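Local structure of probable transcriptional regulator (Pseudomonas aeruginosa PAO1, 2GEN) at residues Asp151-Ala154 against Ser155-Gly159; Phe129-Ile132 against His133-Ala137. The protein probably acts as a DNA-binding transcription factor of the TetR family, a two-subunit, all-helical regulator thought to recognise its DNA through a helix-turn-helix motif. All coordinates share one frame; numbering follows the deposited sequence.

Interaction 1 (Asp151-Ala154 against Ser155-Gly159); sequences DCFA and SVVIG
Phe153 turns its CG anti to the backbone N (chi1 -176°), and Val157, one turn on, holds CG1 anti to its own N (chi1 171°), which leaves CG2 beside that N and aimed back at the ring. The side chains run alongside each other, and Val157 CG2 sits over one ring face in a CH-pi contact, 4.0 Å from the ring centroid and 29° off its normal; the closest ring atom is Phe153 CE2, 3.6 Å from CG2. The backbone bonds beneath them are i to i+4, as in an alpha-helix: Val157 N donates to Phe153 O at 2.9 Å and Val156 N to Cys152 O at 2.7 Å. Ser155 N reaches Asp151 O at 3.2 Å, and a water donates to Asp151 O and Ser155 OG (3.0 and 2.8 Å), so this carbonyl accepts two hydrogen bonds. Ser155 OG also hydrogen-bonds Asp163 of the second subunit, and Asp151 OD2 accepts from the backbone N of Arg174 there. The Phe153 ring also meets Phe145 edge-to-face and Arg140 as a cation-pi partner. One helix thus divides its chemistry: Phe153 and Val157 supply an apolar contact within the subunit, while Asp151 and Ser155 bond across the dimer interface.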
loop_
_atom_site.group_PDB
_atom_site.type_symbol
_atom_site.label_atom_id
_atom_site.label_comp_id
_atom_site.label_asym_id
_atom_site.label_seq_id
_atom_site.Cartn_x
_atom_site.Cartn_y
_atom_site.Cartn_z
ATOM N N ASP A 151 13.621 2.809 -9.024
ATOM C CA ASP A 151 12.605 2.680 -7.959
ATOM C C ASP A 151 11.376 3.527 -8.208
ATOM O O ASP A 151 10.254 3.084 -7.869
ATOM C CB ASP A 151 13.112 3.048 -6.567
ATOM C CG ASP A 151 14.233 2.166 -6.077
ATOM O OD1 ASP A 151 14.131 0.918 -6.134
ATOM O OD2 ASP A 151 15.217 2.755 -5.585
ATOM N N CYS A 152 11.568 4.723 -8.780
ATOM C CA CYS A 152 10.443 5.591 -9.171
ATOM C C CYS A 152 9.612 4.945 -10.277
ATOM O O CYS A 152 8.378 4.829 -10.166
ATOM C CB CYS A 152 10.940 6.914 -9.702
ATOM S SG CYS A 152 11.619 7.885 -8.419
ATOM N N PHE A 153 10.298 4.536 -11.354
ATOM C CA PHE A 153 9.647 3.762 -12.429
ATOM C C PHE A 153 8.799 2.614 -11.849
ATOM O O PHE A 153 7.625 2.478 -12.239
ATOM C CB PHE A 153 10.687 3.258 -13.445
ATOM C CG PHE A 153 10.111 2.543 -14.637
ATOM C CD1 PHE A 153 10.100 3.170 -15.881
ATOM C CD2 PHE A 153 9.633 1.247 -14.536
ATOM C CE1 PHE A 153 9.619 2.545 -17.023
ATOM C CE2 PHE A 153 9.160 0.577 -15.709
ATOM C CZ PHE A 153 9.124 1.261 -16.950
ATOM N N ALA A 154 9.358 1.804 -10.955
ATOM C CA ALA A 154 8.620 0.657 -10.381
ATOM C C ALA A 154 7.300 1.098 -9.738
ATOM O O ALA A 154 6.228 0.529 -10.022
ATOM C CB ALA A 154 9.482 -0.103 -9.371
ATOM N N SER A 155 7.395 2.128 -8.891
ATOM C CA SER A 155 6.206 2.675 -8.182
ATOM C C SER A 155 5.250 3.407 -9.085
ATOM O O SER A 155 4.014 3.353 -8.809
ATOM C CB SER A 155 6.632 3.617 -7.035
ATOM O OG SER A 155 7.123 2.828 -5.965
ATOM N N VAL A 156 5.725 4.114 -10.114
ATOM C CA VAL A 156 4.750 4.679 -11.066
ATOM C C VAL A 156 4.014 3.597 -11.822
ATOM O O VAL A 156 2.784 3.662 -11.918
ATOM C CB VAL A 156 5.102 5.994 -11.920
ATOM C CG1 VAL A 156 6.244 6.876 -11.374
ATOM C CG2 VAL A 156 4.837 5.959 -13.375
ATOM N N VAL A 157 4.734 2.561 -12.265
ATOM C CA VAL A 157 4.037 1.527 -13.065
ATOM C C VAL A 157 2.998 0.743 -12.251
ATOM O O VAL A 157 1.836 0.550 -12.737
ATOM C CB VAL A 157 5.057 0.569 -13.748
ATOM C CG1 VAL A 157 4.313 -0.658 -14.410
ATOM C CG2 VAL A 157 5.818 1.340 -14.783
ATOM N N ILE A 158 3.379 0.309 -11.055
ATOM C CA ILE A 158 2.506 -0.581 -10.238
ATOM C C ILE A 158 1.738 0.091 -9.100
ATOM O O ILE A 158 0.814 -0.522 -8.512
ATOM C CB ILE A 158 3.284 -1.857 -9.727
ATOM C CG1 ILE A 158 2.343 -3.045 -9.457
ATOM C CG2 ILE A 158 4.117 -1.553 -8.522
ATOM C CD1 ILE A 158 1.669 -3.537 -10.747
ATOM N N GLY A 159 2.135 1.323 -8.717
ATOM C CA GLY A 159 1.523 1.978 -7.549
ATOM C C GLY A 159 -0.003 2.133 -7.704
ATOM O O GLY A 159 -0.710 1.792 -6.770
HETATM O O HOH W 1 9.450 1.275 -5.666
#

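Interaction 2 (Phe129-Ile132 against His133-Ala137); sequences FARI and HAALA
Within helix 118-141, part of the all-helical TetR-type fold, two successive turns carry three i to i+4 side-chain pairings: Phe129 with His133, Ile132 with Leu136, and Arg131 with Ala135. Phe129 and His133 lie side by side because both rings leave the backbone with CG anti to N. Their planes are inclined at 43° with centroids 5.7 Å apart, so the two rings meet obliquely. The nearest ring atoms are Phe129 CZ and His133 CD2, at 4.0 Å, while His133 CB lies over one phenyl face, displaced toward the rim. Farther round the helix, Ile132 CG2 packs alongside Leu136 CD1 at 3.6 Å.

The long arm of Arg131 bends at chi2 (65°), which turns the guanidinium forward along the helix until NH1 comes within 3.6 Å of Ala135 CB. The backbone N of Ala135 lies in the guanidinium plane, at its edge, but is already committed as donor to Arg131 O (2.9 Å). His133 N gives a straighter bond to Phe129 O (2.8 Å), whereas Leu136 N meets Ile132 O at 3.0 Å with the angle at the hydrogen reduced to 136°, a more bent bond three residues on.

Helix 51-76 receives the side of this stretch of helix that bears Arg131, Ile132 and Ala135: all three touch Phe74, Ile132 also meets Leu70, and Arg131 NE forms a salt bridge with Glu71. His133 NE2 makes a weak hydrogen bond to Asp150 at the start of helix 150-169, and Phe129 packs on Arg174 of the second subunit, placing this largely surface stretch of helix between two helices of its own chain and the dimer partner.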
loop_
_atom_site.group_PDB
_atom_site.type_symbol
_atom_site.label_atom_id
_atom_site.label_comp_id
_atom_site.label_asym_id
_atom_site.label_seq_id
_atom_site.Cartn_x
_atom_site.Cartn_y
_atom_site.Cartn_z
ATOM N N PHE A 129 13.187 -8.895 -8.773
ATOM C CA PHE A 129 13.642 -7.554 -9.188
ATOM C C PHE A 129 14.632 -7.692 -10.329
ATOM O O PHE A 129 14.622 -6.927 -11.282
ATOM C CB PHE A 129 14.321 -6.809 -8.020
ATOM C CG PHE A 129 15.319 -5.786 -8.465
ATOM C CD1 PHE A 129 14.917 -4.497 -8.792
ATOM C CD2 PHE A 129 16.679 -6.115 -8.597
ATOM C CE1 PHE A 129 15.820 -3.559 -9.243
ATOM C CE2 PHE A 129 17.596 -5.176 -9.050
ATOM C CZ PHE A 129 17.154 -3.877 -9.364
ATOM N N ALA A 130 15.515 -8.667 -10.225
ATOM C CA ALA A 130 16.539 -8.811 -11.242
ATOM C C ALA A 130 15.981 -9.148 -12.612
ATOM O O ALA A 130 16.455 -8.636 -13.633
ATOM C CB ALA A 130 17.583 -9.815 -10.804
ATOM N N ARG A 131 14.935 -9.975 -12.628
ATOM C CA ARG A 131 14.308 -10.360 -13.890
ATOM C C ARG A 131 13.598 -9.141 -14.511
ATOM O O ARG A 131 13.643 -8.923 -15.728
ATOM C CB ARG A 131 13.328 -11.515 -13.619
ATOM C CG ARG A 131 12.550 -11.941 -14.847
ATOM C CD ARG A 131 13.503 -12.522 -15.908
ATOM N NE ARG A 131 12.950 -12.886 -17.230
ATOM C CZ ARG A 131 13.006 -12.082 -18.288
ATOM N NH1 ARG A 131 13.510 -10.856 -18.150
ATOM N NH2 ARG A 131 12.531 -12.484 -19.476
ATOM N N ILE A 132 12.891 -8.373 -13.691
ATOM C CA ILE A 132 12.216 -7.181 -14.185
ATOM C C ILE A 132 13.240 -6.156 -14.700
ATOM O O ILE A 132 13.107 -5.609 -15.818
ATOM C CB ILE A 132 11.324 -6.566 -13.114
ATOM C CG1 ILE A 132 10.183 -7.543 -12.760
ATOM C CG2 ILE A 132 10.756 -5.225 -13.589
ATOM C CD1 ILE A 132 9.375 -7.025 -11.556
ATOM N N HIS A 133 14.303 -5.945 -13.931
ATOM C CA HIS A 133 15.364 -5.020 -14.372
ATOM C C HIS A 133 15.951 -5.458 -15.709
ATOM O O HIS A 133 16.102 -4.640 -16.619
ATOM C CB HIS A 133 16.442 -4.851 -13.296
ATOM C CG HIS A 133 17.392 -3.732 -13.584
ATOM N ND1 HIS A 133 18.461 -3.868 -14.454
ATOM C CD2 HIS A 133 17.429 -2.454 -13.133
ATOM C CE1 HIS A 133 19.113 -2.716 -14.525
ATOM N NE2 HIS A 133 18.506 -1.837 -13.736
ATOM N N ALA A 134 16.203 -6.766 -15.879
ATOM C CA ALA A 134 16.713 -7.271 -17.173
ATOM C C ALA A 134 15.729 -7.081 -18.299
ATOM O O ALA A 134 16.136 -6.720 -19.406
ATOM C CB ALA A 134 17.129 -8.744 -17.045
ATOM N N ALA A 135 14.422 -7.242 -18.015
ATOM C CA ALA A 135 13.401 -7.070 -19.056
ATOM C C ALA A 135 13.261 -5.624 -19.552
ATOM O O ALA A 135 12.814 -5.375 -20.665
ATOM C CB ALA A 135 12.039 -7.564 -18.549
ATOM N N LEU A 136 13.559 -4.669 -18.671
ATOM C CA LEU A 136 13.341 -3.264 -19.006
ATOM C C LEU A 136 14.566 -2.613 -19.583
ATOM O O LEU A 136 14.455 -1.559 -20.198
ATOM C CB LEU A 136 12.918 -2.516 -17.724
ATOM C CG LEU A 136 11.544 -2.913 -17.167
ATOM C CD1 LEU A 136 11.331 -2.371 -15.782
ATOM C CD2 LEU A 136 10.430 -2.465 -18.145
ATOM N N ALA A 137 15.736 -3.210 -19.340
ATOM C CA ALA A 137 16.998 -2.476 -19.525
ATOM C C ALA A 137 17.272 -2.067 -20.989
ATOM O O ALA A 137 17.777 -0.918 -21.252
ATOM C CB ALA A 137 18.188 -3.279 -18.955
#

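Interactions 1 and 2 lie on consecutive helices, 150-169 and 118-141, with centres about 13 Å apart and on the same side of the chain's centre. They meet directly through apolar atoms: Phe153 CE2 lies 3.7 Å from Leu136 CD1. Each of these atoms also belongs to a pairing within its own helix, so the two join into one apolar contact. Both interactions also reach the second subunit at Arg174, whose backbone N bonds Asp151 while the residue packs on Phe129. Neither interaction involves residues of the predicted helix-turn-helix, 29-48; together they join neighbouring helices beside the dimer interface.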